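Local coordinates for citrate synthase (Sulfolobus solfataricus, PDB 1O7X), which is a largely helical enzyme of the citrate synthase family whose assembly pairs two protein chains, at residues 171-174 with 175-178. Residues are numbered along the deposited sequence; the frame is centred on the assembly and turned at random.
Sequences NAMD and KALI
Lys175 reaches back over the turn of helix 167-180 that precedes it, and its side chain passes between Asn171 and Asp174. CB starts beside the carbonyl oxygen of Asn171, the same oxygen, Asn171 O, that accepts the backbone N-H of Lys175 at 2.9 Å from Lys175 N. With CG beside its own backbone N (chi1 -58°) and a second bend at chi2 (-45°), the chain runs back toward the N-terminal end of the helix, alongside residues 171-174, instead of following the helix onward. CG stays by Asn171 O; Lys175 CD moves across to Asp174 OD1, 3.6 Å away. Lys175 CE lies near both Asn171 OD1 and Asp174 OD1. The tip then commits to the acid: Lys175 NZ forms a salt bridge with Asp174 OD1 at 2.8 Å, coming in nearly along the C-O axis. Gly42 O accepts a further hydrogen bond from NZ, while Asp174 OD2 takes the backbone N-H of Tyr44; these two bonds join the helix to Gly42 and to Tyr44, at the start of helix 44-53.

Another flank is apolar. Met173 CE crosses to Leu177 CD2 at 3.7 Å, one turn on, with Met173 and Leu177 packed on each other and against helix 152-161. The chemistry implies a buried carboxylate whose charge is probably balanced by the ammonium of Lys175 and which is also held by Tyr44 N.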
loop_
_atom_site.group_PDB
_atom_site.type_symbol
_atom_site.label_atom_id
_atom_site.label_comp_id
_atom_site.label_asym_id
_atom_site.label_seq_id
_atom_site.Cartn_x
_atom_site.Cartn_y
_atom_site.Cartn_z
ATOM N N ASN A 171 10.216 25.854 -16.947
ATOM C CA ASN A 171 10.725 24.886 -17.884
ATOM C C ASN A 171 11.409 23.717 -17.189
ATOM O O ASN A 171 11.248 22.561 -17.599
ATOM C CB ASN A 171 11.747 25.618 -18.770
ATOM C CG ASN A 171 12.138 24.680 -19.896
ATOM O OD1 ASN A 171 11.291 24.471 -20.775
ATOM N ND2 ASN A 171 13.348 24.140 -19.836
ATOM N N ALA A 172 12.228 24.025 -16.180
ATOM C CA ALA A 172 12.983 22.964 -15.498
ATOM C C ALA A 172 12.015 22.080 -14.719
ATOM O O ALA A 172 12.073 20.858 -14.882
ATOM C CB ALA A 172 14.137 23.525 -14.703
ATOM N N MET A 173 11.068 22.654 -13.987
ATOM C CA MET A 173 10.072 21.859 -13.291
ATOM C C MET A 173 9.299 20.990 -14.288
ATOM O O MET A 173 9.230 19.770 -14.097
ATOM C CB MET A 173 9.062 22.695 -12.495
ATOM C CG MET A 173 8.267 21.810 -11.521
ATOM S SD MET A 173 9.402 20.938 -10.423
ATOM C CE MET A 173 8.878 19.242 -10.534
ATOM N N ASP A 174 8.716 21.595 -15.315
ATOM C CA ASP A 174 7.961 20.915 -16.350
ATOM C C ASP A 174 8.712 19.803 -17.069
ATOM O O ASP A 174 8.095 18.796 -17.436
ATOM C CB ASP A 174 7.451 21.944 -17.373
ATOM C CG ASP A 174 6.811 21.314 -18.602
ATOM O OD1 ASP A 174 7.486 21.245 -19.662
ATOM O OD2 ASP A 174 5.641 20.864 -18.499
ATOM N N LYS A 175 10.013 19.932 -17.309
ATOM C CA LYS A 175 10.769 18.881 -17.994
ATOM C C LYS A 175 11.085 17.726 -17.040
ATOM O O LYS A 175 11.098 16.550 -17.410
ATOM C CB LYS A 175 12.070 19.380 -18.626
ATOM C CG LYS A 175 11.925 20.484 -19.641
ATOM C CD LYS A 175 10.796 20.237 -20.622
ATOM C CE LYS A 175 10.464 21.552 -21.318
ATOM N NZ LYS A 175 9.088 21.485 -21.896
ATOM N N ALA A 176 11.279 18.126 -15.776
ATOM C CA ALA A 176 11.504 17.190 -14.692
ATOM C C ALA A 176 10.362 16.165 -14.637
ATOM O O ALA A 176 10.622 14.971 -14.538
ATOM C CB ALA A 176 11.571 17.922 -13.362
ATOM N N LEU A 177 9.142 16.671 -14.725
ATOM C CA LEU A 177 7.923 15.895 -14.672
ATOM C C LEU A 177 7.838 14.869 -15.788
ATOM O O LEU A 177 7.544 13.690 -15.525
ATOM C CB LEU A 177 6.690 16.795 -14.642
ATOM C CG LEU A 177 6.549 17.764 -13.457
ATOM C CD1 LEU A 177 5.397 18.725 -13.668
ATOM C CD2 LEU A 177 6.382 17.008 -12.150
ATOM N N ILE A 178 8.122 15.289 -17.026
ATOM C CA ILE A 178 8.181 14.376 -18.153
ATOM C C ILE A 178 9.273 13.335 -17.916
ATOM O O ILE A 178 9.073 12.149 -18.206
ATOM C CB ILE A 178 8.576 15.087 -19.471
ATOM C CG1 ILE A 178 7.600 16.239 -19.750
ATOM C CG2 ILE A 178 8.665 14.136 -20.658
ATOM C CD1 ILE A 178 8.212 17.359 -20.582
#